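Local coordinates for V-type ATP synthase alpha chain (Nanoarchaeum equitans Kin4-M, PDB 5BN3), which is the A subunit of a V/A-type ATP synthase, a P-loop family protein with an N-terminal beta-barrel, a nucleotide-binding domain and a helical C-terminal domain, at residues K30-E34 and I45-D50; R110-F116 and E159-E165; Y196-F200 and I213-G217; I512-Y516 and I537-I541. All coordinates share one frame; numbering follows the deposited sequence.

Interaction 1. Residues K30-E34 and I45-D50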
loop_
_atom_site.group_PDB
_atom_site.type_symbol
_atom_site.label_atom_id
_atom_site.label_comp_id
_atom_site.label_asym_id
_atom_site.label_seq_id
_atom_site.Cartn_x
_atom_site.Cartn_y
_atom_site.Cartn_z
ATOM N N LYS A 30 -19.853 -17.255 36.930
ATOM C CA LYS A 30 -20.568 -15.979 36.879
ATOM C C LYS A 30 -19.682 -14.792 36.505
ATOM O O LYS A 30 -19.525 -13.851 37.286
ATOM C CB LYS A 30 -21.271 -15.709 38.212
ATOM C CG LYS A 30 -22.344 -16.726 38.572
ATOM C CD LYS A 30 -22.968 -16.386 39.915
ATOM C CE LYS A 30 -24.401 -16.882 40.010
ATOM N NZ LYS A 30 -25.124 -16.241 41.146
ATOM N N LEU A 31 -19.113 -14.841 35.307
ATOM C CA LEU A 31 -18.279 -13.753 34.816
ATOM C C LEU A 31 -19.166 -12.610 34.334
ATOM O O LEU A 31 -20.203 -12.842 33.707
ATOM C CB LEU A 31 -17.379 -14.247 33.682
ATOM C CG LEU A 31 -16.607 -15.535 33.982
ATOM C CD1 LEU A 31 -15.823 -16.003 32.768
ATOM C CD2 LEU A 31 -15.678 -15.332 35.161
ATOM N N ILE A 32 -18.768 -11.379 34.640
ATOM C CA ILE A 32 -19.531 -10.210 34.221
ATOM C C ILE A 32 -19.497 -10.055 32.702
ATOM O O ILE A 32 -18.426 -10.046 32.091
ATOM C CB ILE A 32 -19.008 -8.915 34.875
ATOM C CG1 ILE A 32 -18.965 -9.059 36.400
ATOM C CG2 ILE A 32 -19.873 -7.729 34.476
ATOM C CD1 ILE A 32 -20.321 -9.297 37.039
ATOM N N GLY A 33 -20.677 -9.942 32.099
ATOM C CA GLY A 33 -20.797 -9.729 30.669
ATOM C C GLY A 33 -21.877 -8.708 30.376
ATOM O O GLY A 33 -22.639 -8.329 31.266
ATOM N N GLU A 34 -21.941 -8.260 29.127
ATOM C CA GLU A 34 -22.953 -7.297 28.716
ATOM C C GLU A 34 -23.493 -7.667 27.339
ATOM O O GLU A 34 -22.724 -7.889 26.402
ATOM C CB GLU A 34 -22.359 -5.883 28.697
ATOM C CG GLU A 34 -23.358 -4.771 28.412
ATOM C CD GLU A 34 -22.701 -3.400 28.365
ATOM O OE1 GLU A 34 -21.454 -3.333 28.314
ATOM O OE2 GLU A 34 -23.432 -2.387 28.379
ATOM N N ILE A 45 -22.818 -11.455 23.583
ATOM C CA ILE A 45 -22.364 -10.946 24.866
ATOM C C ILE A 45 -20.859 -10.713 24.869
ATOM O O ILE A 45 -20.087 -11.623 24.554
ATOM C CB ILE A 45 -22.705 -11.955 25.984
ATOM C CG1 ILE A 45 -24.220 -12.165 26.061
ATOM C CG2 ILE A 45 -22.159 -11.488 27.319
ATOM C CD1 ILE A 45 -24.622 -13.502 26.644
ATOM N N GLN A 46 -20.435 -9.502 25.219
ATOM C CA GLN A 46 -19.013 -9.270 25.447
ATOM C C GLN A 46 -18.689 -9.472 26.926
ATOM O O GLN A 46 -19.325 -8.885 27.809
ATOM C CB GLN A 46 -18.544 -7.906 24.912
ATOM C CG GLN A 46 -19.058 -6.672 25.639
ATOM C CD GLN A 46 -18.597 -5.390 24.967
ATOM O OE1 GLN A 46 -18.511 -5.317 23.741
ATOM N NE2 GLN A 46 -18.293 -4.375 25.768
ATOM N N VAL A 47 -17.718 -10.341 27.182
ATOM C CA VAL A 47 -17.375 -10.749 28.536
ATOM C C VAL A 47 -16.184 -9.947 29.045
ATOM O O VAL A 47 -15.173 -9.818 28.352
ATOM C CB VAL A 47 -17.058 -12.256 28.583
ATOM C CG1 VAL A 47 -16.766 -12.701 30.004
ATOM C CG2 VAL A 47 -18.224 -13.043 28.019
ATOM N N TYR A 48 -16.310 -9.408 30.255
ATOM C CA TYR A 48 -15.273 -8.560 30.836
ATOM C C TYR A 48 -14.284 -9.356 31.679
ATOM O O TYR A 48 -13.648 -8.823 32.590
ATOM C CB TYR A 48 -15.907 -7.434 31.653
ATOM C CG TYR A 48 -16.772 -6.526 30.817
ATOM C CD1 TYR A 48 -16.207 -5.527 30.040
ATOM C CD2 TYR A 48 -18.150 -6.680 30.789
ATOM C CE1 TYR A 48 -16.990 -4.700 29.264
ATOM C CE2 TYR A 48 -18.942 -5.857 30.017
ATOM C CZ TYR A 48 -18.357 -4.871 29.256
ATOM O OH TYR A 48 -19.140 -4.048 28.485
ATOM N N GLU A 49 -14.161 -10.639 31.362
ATOM C CA GLU A 49 -13.198 -11.512 32.018
ATOM C C GLU A 49 -12.702 -12.540 31.013
ATOM O O GLU A 49 -13.264 -12.665 29.923
ATOM C CB GLU A 49 -13.826 -12.191 33.240
ATOM C CG GLU A 49 -13.317 -11.650 34.571
ATOM C CD GLU A 49 -14.431 -11.318 35.546
ATOM O OE1 GLU A 49 -15.617 -11.421 35.163
ATOM O OE2 GLU A 49 -14.120 -10.951 36.698
ATOM N N ASP A 50 -11.649 -13.269 31.367
ATOM C CA ASP A 50 -11.104 -14.277 30.465
ATOM C C ASP A 50 -12.100 -15.413 30.256
ATOM O O ASP A 50 -12.738 -15.877 31.203
ATOM C CB ASP A 50 -9.777 -14.823 30.990
ATOM C CG ASP A 50 -9.117 -15.779 30.015
ATOM O OD1 ASP A 50 -9.346 -15.650 28.793
ATOM O OD2 ASP A 50 -8.361 -16.661 30.474
#
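G33 and V47 form a non-hydrogen-bonded antiparallel pair, their CA atoms 4.2 Å apart. Beside it, E34 and Q46 form a hydrogen-bonded pair. E34 N donates to Q46 O, and Q46 N returns a bond to E34 O. Past the end of strand 45-47, Y48 N still gives a straight bond to I32 O, 2.9 Å long. A side chain then takes over from the backbone. E49 OE1 accepts from I32 N at 3.2 Å, and OE2 of the same carboxylate is salt-bridged to R85.

A second polar group sits at the rim of the Y48 ring. E34 has CG anti to the backbone N (chi1 -174°) and an extended chain, which brings its carboxylate to the hydroxyl. E34 OE1 lies in the ring plane, 2.4 Å from Y48 OH, a very short and so doubtful bond. Q46 NE2 donates to Y48 OH at 2.9 Å.

Apolar contact is modest: L31 CB meets V47 CG1 at 4.0 Å.

The bond from Q46 NE2, and that to E34 OE1 if the very short separation is taken at face value, would limit the turning of the Y48 hydroxyl. R185 is salt-bridged to E34 OE2, and its charge would probably favour an ionised E34.

Interaction 2. Residues R110-F116 and E159-E165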
loop_
_atom_site.group_PDB
_atom_site.type_symbol
_atom_site.label_atom_id
_atom_site.label_comp_id
_atom_site.label_asym_id
_atom_site.label_seq_id
_atom_site.Cartn_x
_atom_site.Cartn_y
_atom_site.Cartn_z
ATOM N N ARG A 110 -17.662 -0.327 52.295
ATOM C CA ARG A 110 -18.942 -0.431 52.995
ATOM C C ARG A 110 -18.819 -0.259 54.508
ATOM O O ARG A 110 -19.825 -0.242 55.217
ATOM C CB ARG A 110 -19.603 -1.781 52.688
ATOM C CG ARG A 110 -20.042 -1.968 51.241
ATOM C CD ARG A 110 -21.121 -0.969 50.859
ATOM N NE ARG A 110 -21.848 -1.360 49.652
ATOM C CZ ARG A 110 -21.549 -0.945 48.424
ATOM N NH1 ARG A 110 -20.527 -0.124 48.229
ATOM N NH2 ARG A 110 -22.271 -1.355 47.391
ATOM N N LYS A 111 -17.589 -0.133 54.997
ATOM C CA LYS A 111 -17.345 -0.057 56.437
ATOM C C LYS A 111 -16.782 1.288 56.883
ATOM O O LYS A 111 -16.907 1.663 58.050
ATOM C CB LYS A 111 -16.419 -1.191 56.883
ATOM C CG LYS A 111 -17.078 -2.557 56.868
ATOM C CD LYS A 111 -16.081 -3.661 57.170
ATOM C CE LYS A 111 -16.790 -4.988 57.370
ATOM N NZ LYS A 111 -17.730 -4.937 58.524
ATOM N N LYS A 112 -16.156 2.005 55.954
ATOM C CA LYS A 112 -15.637 3.343 56.228
ATOM C C LYS A 112 -16.740 4.264 56.753
ATOM O O LYS A 112 -17.839 4.313 56.193
ATOM C CB LYS A 112 -15.018 3.938 54.960
ATOM C CG LYS A 112 -14.742 5.427 55.036
ATOM C CD LYS A 112 -13.461 5.747 55.791
ATOM C CE LYS A 112 -13.269 7.257 55.900
ATOM N NZ LYS A 112 -11.945 7.623 56.483
ATOM N N VAL A 113 -16.449 4.980 57.835
ATOM C CA VAL A 113 -17.434 5.863 58.453
ATOM C C VAL A 113 -17.234 7.313 58.020
ATOM O O VAL A 113 -16.176 7.898 58.248
ATOM C CB VAL A 113 -17.392 5.771 59.993
ATOM C CG1 VAL A 113 -18.364 6.760 60.604
ATOM C CG2 VAL A 113 -17.728 4.358 60.449
ATOM N N TRP A 114 -18.259 7.888 57.398
ATOM C CA TRP A 114 -18.182 9.259 56.902
ATOM C C TRP A 114 -18.953 10.225 57.791
ATOM O O TRP A 114 -19.910 9.831 58.455
ATOM C CB TRP A 114 -18.739 9.329 55.479
ATOM C CG TRP A 114 -18.033 8.423 54.525
ATOM C CD1 TRP A 114 -18.465 7.215 54.061
ATOM C CD2 TRP A 114 -16.756 8.653 53.925
ATOM N NE1 TRP A 114 -17.533 6.681 53.203
ATOM C CE2 TRP A 114 -16.475 7.547 53.100
ATOM C CE3 TRP A 114 -15.825 9.693 53.999
ATOM C CZ2 TRP A 114 -15.298 7.451 52.356
ATOM C CZ3 TRP A 114 -14.663 9.597 53.265
ATOM C CH2 TRP A 114 -14.406 8.485 52.455
ATOM N N GLU A 115 -18.545 11.491 57.797
ATOM C CA GLU A 115 -19.304 12.520 58.506
ATOM C C GLU A 115 -20.109 13.360 57.518
ATOM O O GLU A 115 -19.544 14.114 56.722
ATOM C CB GLU A 115 -18.386 13.415 59.345
ATOM C CG GLU A 115 -19.141 14.458 60.161
ATOM C CD GLU A 115 -18.291 15.090 61.247
ATOM O OE1 GLU A 115 -18.534 14.797 62.438
ATOM O OE2 GLU A 115 -17.390 15.887 60.914
ATOM N N PHE A 116 -21.430 13.222 57.578
ATOM C CA PHE A 116 -22.331 13.929 56.676
ATOM C C PHE A 116 -22.907 15.191 57.319
ATOM O O PHE A 116 -23.538 15.127 58.376
ATOM C CB PHE A 116 -23.459 12.991 56.238
ATOM C CG PHE A 116 -24.509 13.651 55.395
ATOM C CD1 PHE A 116 -24.229 14.037 54.095
ATOM C CD2 PHE A 116 -25.782 13.869 55.898
ATOM C CE1 PHE A 116 -25.196 14.639 53.312
ATOM C CE2 PHE A 116 -26.757 14.471 55.122
ATOM C CZ PHE A 116 -26.462 14.857 53.825
ATOM N N GLU A 159 -27.904 13.782 60.212
ATOM C CA GLU A 159 -26.611 14.446 60.304
ATOM C C GLU A 159 -25.675 13.599 61.151
ATOM O O GLU A 159 -26.109 12.971 62.117
ATOM C CB GLU A 159 -26.781 15.827 60.944
ATOM C CG GLU A 159 -25.489 16.469 61.428
ATOM C CD GLU A 159 -25.719 17.807 62.102
ATOM O OE1 GLU A 159 -26.810 18.007 62.679
ATOM O OE2 GLU A 159 -24.809 18.661 62.050
ATOM N N GLY A 160 -24.398 13.566 60.783
ATOM C CA GLY A 160 -23.401 12.906 61.604
ATOM C C GLY A 160 -22.636 11.810 60.895
ATOM O O GLY A 160 -22.352 11.903 59.699
ATOM N N ASN A 161 -22.307 10.762 61.641
ATOM C CA ASN A 161 -21.464 9.693 61.127
ATOM C C ASN A 161 -22.258 8.531 60.538
ATOM O O ASN A 161 -23.098 7.933 61.214
ATOM C CB ASN A 161 -20.508 9.211 62.220
ATOM C CG ASN A 161 -19.660 10.337 62.783
ATOM O OD1 ASN A 161 -18.682 10.763 62.166
ATOM N ND2 ASN A 161 -20.036 10.829 63.957
ATOM N N PHE A 162 -21.991 8.225 59.269
ATOM C CA PHE A 162 -22.702 7.169 58.553
ATOM C C PHE A 162 -21.761 6.371 57.658
ATOM O O PHE A 162 -20.712 6.869 57.247
ATOM C CB PHE A 162 -23.804 7.767 57.671
ATOM C CG PHE A 162 -24.809 8.589 58.419
ATOM C CD1 PHE A 162 -24.611 9.948 58.604
ATOM C CD2 PHE A 162 -25.966 8.009 58.920
ATOM C CE1 PHE A 162 -25.537 10.712 59.285
ATOM C CE2 PHE A 162 -26.898 8.769 59.603
ATOM C CZ PHE A 162 -26.683 10.121 59.785
ATOM N N THR A 163 -22.143 5.133 57.353
ATOM C CA THR A 163 -21.464 4.357 56.317
ATOM C C THR A 163 -22.260 4.506 55.027
ATOM O O THR A 163 -23.357 5.066 55.038
ATOM C CB THR A 163 -21.308 2.869 56.693
ATOM O OG1 THR A 163 -22.592 2.236 56.726
ATOM C CG2 THR A 163 -20.639 2.729 58.050
ATOM N N ILE A 164 -21.718 3.995 53.924
ATOM C CA ILE A 164 -22.255 4.272 52.591
ATOM C C ILE A 164 -23.676 3.741 52.332
ATOM O O ILE A 164 -24.434 4.339 51.566
ATOM C CB ILE A 164 -21.268 3.788 51.488
ATOM C CG1 ILE A 164 -20.961 4.918 50.505
ATOM C CG2 ILE A 164 -21.794 2.567 50.753
ATOM C CD1 ILE A 164 -20.199 6.061 51.122
ATOM N N GLU A 165 -24.043 2.641 52.984
ATOM C CA GLU A 165 -25.336 2.009 52.725
ATOM C C GLU A 165 -26.456 2.539 53.616
ATOM O O GLU A 165 -27.599 2.093 53.514
ATOM C CB GLU A 165 -25.231 0.486 52.864
ATOM C CG GLU A 165 -24.656 -0.233 51.647
ATOM C CD GLU A 165 -25.695 -0.506 50.571
ATOM O OE1 GLU A 165 -26.687 0.247 50.481
ATOM O OE2 GLU A 165 -25.520 -1.484 49.812
HETATM O O HOH W 1 -18.924 3.418 54.018
HETATM O O HOH W 2 -16.148 12.421 62.819
#
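W114 and I164 run alongside each other in the same direction. I164 CD1 lies obliquely by the pyrrole part of the indole, 3.4 Å from W114 NE1. The first torsion of I164 is strained (chi1 -127°), well away from a staggered value. Its other branch, CG2, touches R110 CD at 3.6 Å. The R110 chain turns at its second torsion (chi2 -64°), and this folds it back toward I164 and E165. R110 NE and E165 OE2 make only a long salt bridge of 3.7 Å, with guanidinium and carboxylate nearly perpendicular. The stronger partner of R110 is E70.

F116 and F162 share the face of W114, and F116 CB comes obliquely to the F162 ring, 4.0 Å from F162 CD1. N161, on the E115 face, meets V113 CG1 with its CB at 3.6 Å, while V113 CG2 turns to the methyl of T163.

The backbones are antiparallel, with W114 paired to F162 and F116 to G160, two hydrogen bonds each. Beyond the pairing, a water accepts from I164 N and lies 2.6 Å from K112 O.

Strand 160-162 is an outer strand of its four-stranded sheet within the barrel-sandwich region. Strand 131-137 flanks strand 114-118 on its other side, where V135 touches both W114 and F116, and I132 also packs on F116.

Interaction 3. Residues Y196-F200 and I213-G217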
loop_
_atom_site.group_PDB
_atom_site.type_symbol
_atom_site.label_atom_id
_atom_site.label_comp_id
_atom_site.label_asym_id
_atom_site.label_seq_id
_atom_site.Cartn_x
_atom_site.Cartn_y
_atom_site.Cartn_z
ATOM N N TYR A 196 -16.413 28.833 26.892
ATOM C CA TYR A 196 -15.102 28.774 27.519
ATOM C C TYR A 196 -14.837 30.108 28.200
ATOM O O TYR A 196 -15.415 31.131 27.830
ATOM C CB TYR A 196 -14.024 28.449 26.491
ATOM C CG TYR A 196 -14.131 27.042 25.962
ATOM C CD1 TYR A 196 -14.386 25.980 26.819
ATOM C CD2 TYR A 196 -13.994 26.773 24.608
ATOM C CE1 TYR A 196 -14.489 24.689 26.344
ATOM C CE2 TYR A 196 -14.097 25.485 24.125
ATOM C CZ TYR A 196 -14.345 24.447 24.999
ATOM O OH TYR A 196 -14.450 23.159 24.531
ATOM N N ASN A 197 -13.960 30.092 29.191
ATOM C CA ASN A 197 -13.895 31.171 30.157
ATOM C C ASN A 197 -12.466 31.418 30.600
ATOM O O ASN A 197 -12.023 32.557 30.755
ATOM C CB ASN A 197 -14.734 30.753 31.366
ATOM C CG ASN A 197 -14.815 31.821 32.427
ATOM O OD1 ASN A 197 -14.640 33.007 32.148
ATOM N ND2 ASN A 197 -15.095 31.407 33.656
ATOM N N TYR A 198 -11.743 30.320 30.774
ATOM C CA TYR A 198 -10.525 30.317 31.558
ATOM C C TYR A 198 -9.602 29.224 31.037
ATOM O O TYR A 198 -10.058 28.124 30.720
ATOM C CB TYR A 198 -10.912 30.021 33.003
ATOM C CG TYR A 198 -9.930 30.475 34.048
ATOM C CD1 TYR A 198 -10.001 31.754 34.581
ATOM C CD2 TYR A 198 -8.955 29.616 34.526
ATOM C CE1 TYR A 198 -9.113 32.169 35.552
ATOM C CE2 TYR A 198 -8.063 30.020 35.495
ATOM C CZ TYR A 198 -8.146 31.298 36.005
ATOM O OH TYR A 198 -7.255 31.699 36.972
ATOM N N PRO A 199 -8.298 29.520 30.946
ATOM C CA PRO A 199 -7.359 28.530 30.408
ATOM C C PRO A 199 -7.183 27.335 31.339
ATOM O O PRO A 199 -7.339 27.473 32.553
ATOM C CB PRO A 199 -6.045 29.313 30.308
ATOM C CG PRO A 199 -6.177 30.404 31.322
ATOM C CD PRO A 199 -7.631 30.780 31.318
ATOM N N PHE A 200 -6.877 26.177 30.763
ATOM C CA PHE A 200 -6.529 24.995 31.536
ATOM C C PHE A 200 -5.026 25.035 31.805
ATOM O O PHE A 200 -4.222 24.749 30.916
ATOM C CB PHE A 200 -6.910 23.734 30.756
ATOM C CG PHE A 200 -6.547 22.449 31.448
ATOM C CD1 PHE A 200 -7.136 22.104 32.655
ATOM C CD2 PHE A 200 -5.636 21.571 30.875
ATOM C CE1 PHE A 200 -6.811 20.916 33.288
ATOM C CE2 PHE A 200 -5.307 20.381 31.501
ATOM C CZ PHE A 200 -5.895 20.051 32.710
ATOM N N ILE A 213 -5.419 24.845 26.065
ATOM C CA ILE A 213 -6.855 24.688 25.885
ATOM C C ILE A 213 -7.574 25.358 27.048
ATOM O O ILE A 213 -6.951 25.719 28.049
ATOM C CB ILE A 213 -7.281 23.206 25.825
ATOM C CG1 ILE A 213 -6.883 22.468 27.104
ATOM C CG2 ILE A 213 -6.671 22.529 24.628
ATOM C CD1 ILE A 213 -7.332 21.010 27.125
ATOM N N ALA A 214 -8.885 25.512 26.925
ATOM C CA ALA A 214 -9.673 26.089 28.007
ATOM C C ALA A 214 -10.145 24.993 28.955
ATOM O O ALA A 214 -10.161 23.814 28.585
ATOM C CB ALA A 214 -10.857 26.842 27.446
ATOM N N LYS A 215 -10.522 25.380 30.173
ATOM C CA LYS A 215 -11.151 24.445 31.101
ATOM C C LYS A 215 -12.444 23.934 30.487
ATOM O O LYS A 215 -13.305 24.723 30.089
ATOM C CB LYS A 215 -11.465 25.116 32.442
ATOM C CG LYS A 215 -10.309 25.159 33.425
ATOM C CD LYS A 215 -10.827 25.311 34.851
ATOM C CE LYS A 215 -9.692 25.423 35.852
ATOM N NZ LYS A 215 -8.732 24.294 35.740
ATOM N N GLY A 216 -12.579 22.616 30.414
ATOM C CA GLY A 216 -13.734 22.013 29.780
ATOM C C GLY A 216 -13.441 21.655 28.336
ATOM O O GLY A 216 -14.297 21.121 27.635
ATOM N N GLY A 217 -12.225 21.952 27.889
ATOM C CA GLY A 217 -11.819 21.617 26.536
ATOM C C GLY A 217 -11.314 20.189 26.422
ATOM O O GLY A 217 -11.454 19.393 27.351
HETATM O O HOH W 3 -14.811 20.113 25.324
HETATM O O HOH W 4 -13.248 27.696 30.362
HETATM O O HOH W 5 -6.664 25.966 35.032
HETATM O O HOH W 6 -3.741 23.825 28.370
#
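P199 and A214 make a single backbone bridge, framed by nearly linear hydrogen bonds from K215 N to Y198 O and from F200 N to I213 O, both 2.8 Å, and A214 to G217 forms a type II beta turn with G216 at positive phi (96°).

The Y196 ring lies along the turn. A214 CB meets Y196 CG obliquely at 3.6 Å, and the far end of the ring reaches G217, with Y196 OH 3.6 Å from G217 CA. A water links Y196 OH to G216 O.

F200 and I213 lie alongside one another, F200 CB being 3.9 Å from I213 CG1. The K215 chain runs nearly at right angles to F200. A bend at its last torsion (chi4 -54°) sets NZ near the ring edge, 4.1 Å from F200 CD1. K215 NZ is hydrogen-bonded to D241 O, and a water joins it to P199 O.

G216 N is bonded to T374, one of the magnesium-site residues, and the nearest atom of the K215 side chain is about 4 Å from a magnesium ion. The turn leads straight into strand 218-222, which precedes the P-loop that holds ADP. That strand is one of the parallel strands in the mixed sheet of a P-loop nucleotide-binding domain.

Interaction 4. Residues I512-Y516 and I537-I541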
loop_
_atom_site.group_PDB
_atom_site.type_symbol
_atom_site.label_atom_id
_atom_site.label_comp_id
_atom_site.label_asym_id
_atom_site.label_seq_id
_atom_site.Cartn_x
_atom_site.Cartn_y
_atom_site.Cartn_z
ATOM N N ILE A 512 12.540 37.426 30.118
ATOM C CA ILE A 512 13.997 37.521 30.067
ATOM C C ILE A 512 14.551 37.085 28.706
ATOM O O ILE A 512 15.542 37.641 28.227
ATOM C CB ILE A 512 14.666 36.746 31.232
ATOM C CG1 ILE A 512 16.170 37.020 31.274
ATOM C CG2 ILE A 512 14.396 35.254 31.128
ATOM C CD1 ILE A 512 16.515 38.482 31.427
ATOM N N ILE A 513 13.900 36.109 28.080
ATOM C CA ILE A 513 14.265 35.686 26.731
ATOM C C ILE A 513 13.974 36.812 25.738
ATOM O O ILE A 513 14.797 37.124 24.878
ATOM C CB ILE A 513 13.500 34.407 26.308
ATOM C CG1 ILE A 513 14.009 33.193 27.088
ATOM C CG2 ILE A 513 13.659 34.150 24.823
ATOM C CD1 ILE A 513 13.227 31.921 26.815
ATOM N N HIS A 514 12.798 37.418 25.870
ATOM C CA HIS A 514 12.409 38.541 25.025
ATOM C C HIS A 514 13.342 39.731 25.223
ATOM O O HIS A 514 13.698 40.417 24.264
ATOM C CB HIS A 514 10.968 38.956 25.319
ATOM C CG HIS A 514 10.555 40.227 24.644
ATOM N ND1 HIS A 514 10.518 40.362 23.272
ATOM C CD2 HIS A 514 10.164 41.419 25.150
ATOM C CE1 HIS A 514 10.119 41.583 22.965
ATOM N NE2 HIS A 514 9.898 42.246 24.085
ATOM N N LYS A 515 13.728 39.974 26.472
ATOM C CA LYS A 515 14.622 41.078 26.807
ATOM C C LYS A 515 16.011 40.856 26.217
ATOM O O LYS A 515 16.650 41.793 25.742
ATOM C CB LYS A 515 14.706 41.251 28.328
ATOM C CG LYS A 515 15.503 42.466 28.782
ATOM C CD LYS A 515 15.559 42.562 30.304
ATOM C CE LYS A 515 14.214 42.944 30.910
ATOM N NZ LYS A 515 13.883 44.383 30.712
ATOM N N TYR A 516 16.473 39.609 26.249
ATOM C CA TYR A 516 17.743 39.250 25.632
ATOM C C TYR A 516 17.665 39.454 24.125
ATOM O O TYR A 516 18.611 39.931 23.504
ATOM C CB TYR A 516 18.095 37.795 25.949
ATOM C CG TYR A 516 19.380 37.310 25.310
ATOM C CD1 TYR A 516 20.613 37.664 25.836
ATOM C CD2 TYR A 516 19.358 36.487 24.191
ATOM C CE1 TYR A 516 21.790 37.222 25.261
ATOM C CE2 TYR A 516 20.532 36.040 23.610
ATOM C CZ TYR A 516 21.744 36.411 24.151
ATOM O OH TYR A 516 22.918 35.974 23.584
ATOM N N ILE A 537 25.619 34.851 28.249
ATOM C CA ILE A 537 24.330 35.157 28.860
ATOM C C ILE A 537 23.277 34.137 28.429
ATOM O O ILE A 537 22.367 33.809 29.192
ATOM C CB ILE A 537 23.853 36.580 28.500
ATOM C CG1 ILE A 537 24.980 37.595 28.708
ATOM C CG2 ILE A 537 22.646 36.967 29.335
ATOM C CD1 ILE A 537 24.626 39.007 28.273
ATOM N N HIS A 538 23.409 33.633 27.205
ATOM C CA HIS A 538 22.464 32.646 26.691
ATOM C C HIS A 538 22.516 31.341 27.481
ATOM O O HIS A 538 21.482 30.721 27.729
ATOM C CB HIS A 538 22.679 32.397 25.192
ATOM C CG HIS A 538 23.987 31.748 24.857
ATOM N ND1 HIS A 538 25.178 32.435 24.834
ATOM C CD2 HIS A 538 24.280 30.472 24.501
ATOM C CE1 HIS A 538 26.156 31.610 24.493
ATOM N NE2 HIS A 538 25.635 30.415 24.286
ATOM N N GLU A 539 23.716 30.939 27.890
ATOM C CA GLU A 539 23.882 29.715 28.667
ATOM C C GLU A 539 23.336 29.844 30.090
ATOM O O GLU A 539 22.935 28.852 30.697
ATOM C CB GLU A 539 25.352 29.278 28.695
ATOM C CG GLU A 539 25.941 28.918 27.331
ATOM C CD GLU A 539 25.372 27.632 26.743
ATOM O OE1 GLU A 539 24.506 26.996 27.381
ATOM O OE2 GLU A 539 25.798 27.252 25.632
ATOM N N LYS A 540 23.320 31.065 30.616
ATOM C CA LYS A 540 22.760 31.316 31.942
ATOM C C LYS A 540 21.237 31.249 31.917
ATOM O O LYS A 540 20.612 30.720 32.837
ATOM C CB LYS A 540 23.217 32.676 32.480
ATOM C CG LYS A 540 24.716 32.777 32.712
ATOM C CD LYS A 540 25.229 31.561 33.466
ATOM C CE LYS A 540 26.401 30.918 32.741
ATOM N NZ LYS A 540 26.615 29.510 33.177
ATOM N N ILE A 541 20.647 31.792 30.855
ATOM C CA ILE A 541 19.200 31.755 30.660
ATOM C C ILE A 541 18.697 30.316 30.507
ATOM O O ILE A 541 17.668 29.943 31.073
ATOM C CB ILE A 541 18.784 32.590 29.424
ATOM C CG1 ILE A 541 19.134 34.066 29.638
ATOM C CG2 ILE A 541 17.299 32.440 29.136
ATOM C CD1 ILE A 541 18.745 34.962 28.479
HETATM O O HOH W 7 25.202 35.987 25.322
#
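Y516 and I541 are the two large bumps of this contact, each reaching from its own helix toward the other. The segments run almost antiparallel, at 169°, and the axes of these two short segments come no closer than 11.2 Å. That spacing is bridged mainly by side chains, and no hydrogen bond crosses directly.

The Y516 ring stands out from its helix because CG is anti to the backbone N (chi1 178°). It fits into a hollow formed by I537, H538 and I541. Y516 CE1 rests on the branch point of I537, 3.9 Å from its CB, and I537 CG2 touches the same side of the ring. The hydroxyl end runs alongside H538, with Y516 OH 3.9 Å from H538 CB. At the root of the ring, I541 CD1 lies against Y516 CB, again at 3.9 Å.

I541 fills the reverse hollow, lined by I512, I513 and Y516. Its two arms part at CB. The longer arm ends in CD1, which reaches both Y516 and I512 and lies 4.3 Å from I512 CG1. The shorter arm sets CG2 against I513 CG1 at 3.9 Å.

The polar tip of Y516 is held from outside: OH is hydrogen-bonded to H479 NE2, and to a water that also takes a weak bond from I537 N. H479 packs edge-to-face with H538.

Helix 472-489 thus borders the hydroxyl end, with M480 and I483 on Y516. Helix 552-562 lies against the isoleucines through I559, which touches I512 and I537. Helix 441-458 meets I513 through F448, within the C-terminal helical bundle.

Overall arrangement
The four contacts follow one another along the chain; none nests in or crosses another. Interaction 1 comes first and closes the hairpin of strands 31-39 and 42-47 in the N-terminal beta-barrel. Interaction 2 closes a longer excursion, made of strands and loops, within the barrel-sandwich region, and its centre lies 32 Å from that of interaction 1. Interaction 3 closes a short loop around helix 205-210, beside strand 218-222 of the nucleotide-binding domain. Interaction 4 comes last. It joins helices 503-523 and 537-542, and its centre is 59 Å from that of interaction 1, across the centre of the chain. Each tie is local to its own part of the fold.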